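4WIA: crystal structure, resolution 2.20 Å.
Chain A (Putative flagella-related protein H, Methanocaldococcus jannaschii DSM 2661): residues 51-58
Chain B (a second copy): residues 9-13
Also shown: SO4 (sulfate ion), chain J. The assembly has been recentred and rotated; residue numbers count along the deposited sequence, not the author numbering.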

# COMPACT_ATOMS: atom_id res chain seq x y z
N PHE A 51 -5.51 -1.99 -9.18
CA PHE A 51 -5.37 -3.34 -8.68
C PHE A 51 -3.90 -3.66 -8.34
O PHE A 51 -3.59 -4.17 -7.26
N LEU A 52 -2.99 -3.37 -9.27
CA LEU A 52 -1.60 -3.70 -9.02
C LEU A 52 -1.03 -2.98 -7.80
O LEU A 52 -0.27 -3.56 -7.02
N GLN A 53 -1.37 -1.70 -7.61
CA GLN A 53 -0.85 -0.96 -6.47
C GLN A 53 -1.45 -1.48 -5.19
O GLN A 53 -0.86 -1.33 -4.13
N ASN A 54 -2.63 -2.07 -5.26
CA ASN A 54 -3.23 -2.64 -4.06
C ASN A 54 -2.96 -4.14 -3.87
O ASN A 54 -3.67 -4.79 -3.14
N ARG A 55 -1.92 -4.64 -4.53
CA ARG A 55 -1.36 -5.99 -4.30
C ARG A 55 -2.19 -7.12 -4.92
O ARG A 55 -2.08 -8.25 -4.49
N TYR A 56 -2.96 -6.79 -5.94
CA TYR A 56 -3.53 -7.79 -6.85
C TYR A 56 -2.63 -8.04 -8.09
O TYR A 56 -1.73 -7.26 -8.40
N SER A 57 -2.82 -9.18 -8.75
CA SER A 57 -2.11 -9.50 -9.95
C SER A 57 -3.06 -9.30 -11.12
O SER A 57 -4.24 -9.44 -10.95
N VAL A 58 -2.53 -8.93 -12.28
CA VAL A 58 -3.32 -8.64 -13.42
C VAL A 58 -2.72 -9.32 -14.66
O VAL A 58 -1.51 -9.29 -14.86
N ILE B 9 1.06 -9.95 4.33
CA ILE B 9 2.31 -10.17 3.62
C ILE B 9 2.09 -10.11 2.13
O ILE B 9 2.99 -10.45 1.36
N ASP B 10 0.91 -9.69 1.74
CA ASP B 10 0.46 -9.68 0.35
C ASP B 10 1.44 -8.99 -0.59
O ASP B 10 1.83 -7.81 -0.34
N LEU B 11 1.72 -9.66 -1.72
CA LEU B 11 2.33 -9.05 -2.87
C LEU B 11 1.55 -9.35 -4.15
O LEU B 11 0.91 -10.39 -4.27
N SER B 12 1.60 -8.44 -5.11
CA SER B 12 0.93 -8.69 -6.34
C SER B 12 1.48 -9.99 -7.01
O SER B 12 0.72 -10.74 -7.66
N ARG B 13 2.78 -10.23 -6.88
CA ARG B 13 3.49 -11.23 -7.72
C ARG B 13 3.29 -12.66 -7.30
O ARG B 13 3.61 -13.53 -8.03

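The two stretches bury 290 Å² between them, both sides summed, and most of it belongs to two residues: S12(B), with 101 Å² covered, and R55(A), with 84 Å². Their CA atoms lie 4.1 Å apart, the closest CA pairing across the stretches, so the backbones come close here.

S12(B) is buried, and its CA-to-CB bond runs sideways to the chain A segment. With chi1 at -73° (m), its hydroxyl reaches the turn that follows the chain A helix. There S12(B) OG donates a hydrogen bond to Y56(A) O at 2.7 Å. L52(A) O is also near, 2.9 Å from S12(B) OG; it accepts a backbone hydrogen bond from R55(A) N at 3.2 Å. The hydroxyl thus sits beside the loop backbone, close enough that R55(A) CA is 3.3 Å from S12(B) OG. The side chain of L52(A), m at chi1 and t at chi2, starts sideways, but its end comes nearer, bringing L52(A) CD2 to 4.3 Å from S12(B) OG. The S12(B) backbone is packed too: S12(B) CA makes a CA-H...O contact with R55(A) O at 3.6 Å, with an angle of 143° at the hydrogen, and S57(A) CB, from a side chain with chi1 at 54° (p), lies 3.3 Å from S12(B) O.

R55(A) has a positive phi (77/24), one residue after N54(A) leaves helical geometry. Its CA-to-CB bond also points sideways, and chi angles of -51° (m), -64° (m), 171° (t) and 173° describe a chain that bends near its base and is then extended through to the guanidinium. The aliphatic part packs against D10(B): R55(A) CB is 4.0 Å from D10(B) CB, whose CA-to-CB bond points toward the chain A stretch with chi1 at -50° (m), and R55(A) CD is 3.7 Å from D10(B) O. Further out, R55(A) NH2 approaches L11(B) CD2 at 3.9 Å. L11(B), m at chi1 and t at chi2, begins by pointing away, yet its end returns to make this contact.

Through NH2 the guanidinium of R55(A) bonds a sulfate ion, probably from the crystallisation liquor; its NH1 is hydrogen-bonded elsewhere in the structure. R55(A) NH2 donates to SO4 O2 at 2.6 Å with an angle of 148°, and this oxygen lies at the edge of the guanidinium, near its plane. The same oxygen accepts from S12(B) N at 2.9 Å and 162°, so a single sulfate atom joins the two copies. R13(B), p, t and p at chi1 to chi3, makes no contact with the chain A stretch, and its CA-to-CB bond points away, but it holds the ion from chain B: R13(B) N and R13(B) NE each lie 3.0 Å from SO4 O4 as donors, and R13(B) NH1 donates to SO4 O1 at 2.9 Å. The anion therefore lies among the guanidinium groups of R55(A) and R13(B) and the backbone amides of S12(B) and R13(B).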

# COMPACT_ATOMS: atom_id res chain seq x y z
CB PHE A 51 -5.85 -4.36 -9.74
CG PHE A 51 -7.35 -4.39 -9.95
CD1 PHE A 51 -8.19 -4.60 -8.89
CD2 PHE A 51 -7.89 -4.28 -11.20
CE1 PHE A 51 -9.54 -4.65 -9.08
CE2 PHE A 51 -9.25 -4.33 -11.42
CZ PHE A 51 -10.09 -4.47 -10.33
CB LEU A 52 -0.75 -3.36 -10.24
CG LEU A 52 -0.95 -4.26 -11.43
CD1 LEU A 52 -0.38 -3.58 -12.66
CD2 LEU A 52 -0.24 -5.59 -11.19
CB GLN A 53 -1.20 0.54 -6.62
CG GLN A 53 -0.43 1.23 -7.72
CD GLN A 53 1.03 1.21 -7.41
OE1 GLN A 53 1.45 1.59 -6.33
NE2 GLN A 53 1.80 0.78 -8.31
CB ASN A 54 -4.73 -2.33 -4.06
CG ASN A 54 -4.96 -0.87 -3.73
OD1 ASN A 54 -5.04 -0.52 -2.60
ND2 ASN A 54 -5.08 -0.03 -4.74
CB ARG A 55 -1.12 -6.27 -2.81
CG ARG A 55 -0.33 -5.18 -2.08
CD ARG A 55 1.07 -5.07 -2.64
NE ARG A 55 1.74 -3.92 -2.10
CZ ARG A 55 3.02 -3.60 -2.27
NH1 ARG A 55 3.47 -2.48 -1.74
NH2 ARG A 55 3.87 -4.39 -2.89
CB TYR A 56 -4.92 -7.38 -7.29
CG TYR A 56 -5.87 -7.13 -6.13
CD1 TYR A 56 -6.58 -8.18 -5.56
CD2 TYR A 56 -6.03 -5.86 -5.58
CE1 TYR A 56 -7.43 -7.99 -4.51
CE2 TYR A 56 -6.87 -5.64 -4.51
CZ TYR A 56 -7.57 -6.70 -3.98
OH TYR A 56 -8.42 -6.54 -2.98
CB SER A 57 -1.61 -10.92 -9.92
OG SER A 57 -2.68 -11.85 -9.68
CB VAL A 58 -3.38 -7.12 -13.66
CG1 VAL A 58 -4.15 -6.81 -14.92
CG2 VAL A 58 -4.03 -6.42 -12.49
CB ILE B 9 2.92 -11.55 3.97
CG1 ILE B 9 1.87 -12.68 3.78
CG2 ILE B 9 3.44 -11.56 5.40
CD1 ILE B 9 2.38 -13.86 3.03
CB ASP B 10 -0.85 -8.86 0.18
CG ASP B 10 -1.91 -9.22 1.15
OD1 ASP B 10 -1.62 -9.51 2.33
OD2 ASP B 10 -3.06 -9.28 0.72
CB LEU B 11 3.73 -9.56 -2.98
CG LEU B 11 4.65 -9.37 -1.79
CD1 LEU B 11 5.99 -9.97 -2.18
CD2 LEU B 11 4.86 -7.91 -1.50
CB SER B 12 1.15 -7.53 -7.30
OG SER B 12 0.44 -6.38 -6.99
CB ARG B 13 4.99 -10.96 -7.69
CG ARG B 13 5.64 -11.43 -6.40
CD ARG B 13 7.05 -10.99 -6.36
NE ARG B 13 7.21 -9.60 -5.97
CZ ARG B 13 8.38 -8.95 -6.00
NH1 ARG B 13 8.48 -7.66 -5.66
NH2 ARG B 13 9.48 -9.58 -6.40
S SO4 J . 4.68 -6.70 -5.45
O1 SO4 J . 5.93 -6.61 -4.62
O2 SO4 J . 3.49 -6.36 -4.59
O3 SO4 J . 4.56 -5.91 -6.66
O4 SO4 J . 4.61 -8.16 -5.81